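PDB 3QV2: 5-cytosine DNA methyltransferase from Entamoeba histolytica, which probably transfers methyl groups from S-adenosylmethionine to carbon 5 of cytosine in DNA or tRNA. Local coordinates for residues G247-P252 with K269-F274. Residues are numbered along the deposited sequence; the frame is centred on the assembly and turned at random.
Sequences GSIYCP and KNLRYF
Y250 and R272 face each other as an antiparallel hydrogen-bonded pair, a single beta bridge in which Y250 N donates to R272 O over 2.9 Å, nearly straight at 176°, and R272 N returns a bond to Y250 O over 3.1 Å. The bridge illustrates how an irregular chain can extend a small sheet: strand 249-251 already runs parallel to strand 224-226, and the loop 269-274 pairs with it locally, in the smaller lobe, consistent with the target recognition domain of C5-methyltransferases. On one side of the bridge lie Y250, R272 and F274. The side chains of Y250 and R272 lie side by side, pointing the same way, but ring and guanidinium planes are 68° apart. R272 CG sits between the backbone N and carbonyl carbon (chi1 68°) and the chain runs extended to NE, bringing the guanidinium face under Y250 CD2, 3.7 Å from NH2. R272 NH1 bonds Y273 O at 3.2 Å and forms a salt bridge with E278 of helix 276-282. Y250 CB rests over the face of F274 in a CH-pi contact, 4.0 Å from the ring centroid. The other side is apolar: I249 CD1 meets L271 CD1, I249 CG2 touches the aromatic Y273 CD1, and L271 CD2 packs on C251 CB, with I224 adding to this cluster. The edge of the F274 ring meets the strand backbone, with S248 O in the ring plane, 3.4 Å from F274 CD2.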
loop_
_atom_site.group_PDB
_atom_site.type_symbol
_atom_site.label_atom_id
_atom_site.label_comp_id
_atom_site.label_asym_id
_atom_site.label_seq_id
_atom_site.Cartn_x
_atom_site.Cartn_y
_atom_site.Cartn_z
ATOM N N GLY A 247 -12.660 7.474 1.100
ATOM C CA GLY A 247 -11.748 8.561 1.405
ATOM C C GLY A 247 -12.452 9.851 1.782
ATOM O O GLY A 247 -13.606 10.073 1.415
ATOM N N SER A 248 -11.751 10.707 2.519
ATOM C CA SER A 248 -12.292 11.997 2.925
ATOM C C SER A 248 -12.236 12.994 1.774
ATOM O O SER A 248 -11.541 12.773 0.783
ATOM C CB SER A 248 -11.510 12.551 4.118
ATOM O OG SER A 248 -11.492 11.638 5.201
ATOM N N ILE A 249 -12.980 14.089 1.908
ATOM C CA ILE A 249 -12.865 15.214 0.985
ATOM C C ILE A 249 -12.426 16.455 1.757
ATOM O O ILE A 249 -12.483 16.479 2.986
ATOM C CB ILE A 249 -14.178 15.496 0.233
ATOM C CG1 ILE A 249 -15.318 15.770 1.217
ATOM C CG2 ILE A 249 -14.523 14.333 -0.687
ATOM C CD1 ILE A 249 -16.618 16.149 0.541
ATOM N N TYR A 250 -11.995 17.484 1.035
ATOM C CA TYR A 250 -11.343 18.628 1.664
ATOM C C TYR A 250 -12.147 19.925 1.602
ATOM O O TYR A 250 -12.736 20.261 0.574
ATOM C CB TYR A 250 -9.956 18.840 1.052
ATOM C CG TYR A 250 -9.247 20.091 1.522
ATOM C CD1 TYR A 250 -8.878 20.247 2.850
ATOM C CD2 TYR A 250 -8.931 21.108 0.631
ATOM C CE1 TYR A 250 -8.224 21.387 3.283
ATOM C CE2 TYR A 250 -8.276 22.250 1.053
ATOM C CZ TYR A 250 -7.926 22.384 2.380
ATOM O OH TYR A 250 -7.275 23.518 2.806
ATOM N N CYS A 251 -12.158 20.647 2.720
ATOM C CA CYS A 251 -12.762 21.972 2.792
ATOM C C CYS A 251 -11.668 23.017 2.983
ATOM O O CYS A 251 -10.994 23.032 4.012
ATOM C CB CYS A 251 -13.765 22.044 3.947
ATOM S SG CYS A 251 -14.591 23.645 4.127
ATOM N N PRO A 252 -11.492 23.893 1.985
ATOM C CA PRO A 252 -10.427 24.897 1.971
ATOM C C PRO A 252 -10.826 26.170 2.708
ATOM O O PRO A 252 -10.020 27.094 2.817
ATOM C CB PRO A 252 -10.251 25.198 0.474
ATOM C CG PRO A 252 -11.381 24.452 -0.247
ATOM C CD PRO A 252 -12.347 24.003 0.795
ATOM N N LYS A 269 -18.862 25.753 0.765
ATOM C CA LYS A 269 -17.642 25.528 1.525
ATOM C C LYS A 269 -16.545 25.044 0.585
ATOM O O LYS A 269 -15.513 24.530 1.020
ATOM C CB LYS A 269 -17.885 24.523 2.653
ATOM C CG LYS A 269 -19.090 24.867 3.522
ATOM C CD LYS A 269 -19.259 23.901 4.686
ATOM C CE LYS A 269 -18.271 24.191 5.806
ATOM N NZ LYS A 269 -18.660 23.522 7.080
ATOM N N ASN A 270 -16.788 25.213 -0.713
ATOM C CA ASN A 270 -15.814 24.879 -1.748
ATOM C C ASN A 270 -15.218 23.480 -1.612
ATOM O O ASN A 270 -14.025 23.283 -1.839
ATOM C CB ASN A 270 -14.701 25.926 -1.786
ATOM C CG ASN A 270 -15.209 27.303 -2.169
ATOM O OD1 ASN A 270 -15.822 27.998 -1.358
ATOM N ND2 ASN A 270 -14.954 27.705 -3.408
ATOM N N LEU A 271 -16.053 22.511 -1.251
ATOM C CA LEU A 271 -15.601 21.136 -1.068
ATOM C C LEU A 271 -15.064 20.548 -2.368
ATOM O O LEU A 271 -15.600 20.809 -3.445
ATOM C CB LEU A 271 -16.741 20.267 -0.533
ATOM C CG LEU A 271 -17.372 20.723 0.784
ATOM C CD1 LEU A 271 -18.489 19.780 1.201
ATOM C CD2 LEU A 271 -16.317 20.833 1.875
ATOM N N ARG A 272 -14.001 19.754 -2.263
ATOM C CA ARG A 272 -13.422 19.088 -3.424
ATOM C C ARG A 272 -12.773 17.774 -3.018
ATOM O O ARG A 272 -12.400 17.589 -1.860
ATOM C CB ARG A 272 -12.376 19.981 -4.097
ATOM C CG ARG A 272 -11.118 20.203 -3.272
ATOM C CD ARG A 272 -10.022 20.864 -4.096
ATOM N NE ARG A 272 -8.862 21.216 -3.281
ATOM C CZ ARG A 272 -7.812 20.422 -3.088
ATOM N NH1 ARG A 272 -7.772 19.223 -3.651
ATOM N NH2 ARG A 272 -6.804 20.828 -2.330
ATOM N N TYR A 273 -12.641 16.860 -3.973
ATOM C CA TYR A 273 -11.883 15.641 -3.741
ATOM C C TYR A 273 -10.407 15.993 -3.696
ATOM O O TYR A 273 -9.979 16.983 -4.290
ATOM C CB TYR A 273 -12.112 14.624 -4.860
ATOM C CG TYR A 273 -13.557 14.246 -5.093
ATOM C CD1 TYR A 273 -14.225 13.397 -4.222
ATOM C CD2 TYR A 273 -14.247 14.724 -6.198
ATOM C CE1 TYR A 273 -15.545 13.044 -4.439
ATOM C CE2 TYR A 273 -15.563 14.380 -6.425
ATOM C CZ TYR A 273 -16.208 13.540 -5.542
ATOM O OH TYR A 273 -17.520 13.198 -5.770
ATOM N N PHE A 274 -9.628 15.187 -2.987
ATOM C CA PHE A 274 -8.180 15.294 -3.073
ATOM C C PHE A 274 -7.753 14.809 -4.452
ATOM O O PHE A 274 -8.326 13.859 -4.986
ATOM C CB PHE A 274 -7.507 14.455 -1.987
ATOM C CG PHE A 274 -7.689 15.000 -0.596
ATOM C CD1 PHE A 274 -6.884 16.027 -0.131
ATOM C CD2 PHE A 274 -8.653 14.477 0.251
ATOM C CE1 PHE A 274 -7.040 16.529 1.148
ATOM C CE2 PHE A 274 -8.815 14.973 1.533
ATOM C CZ PHE A 274 -8.006 16.001 1.982
#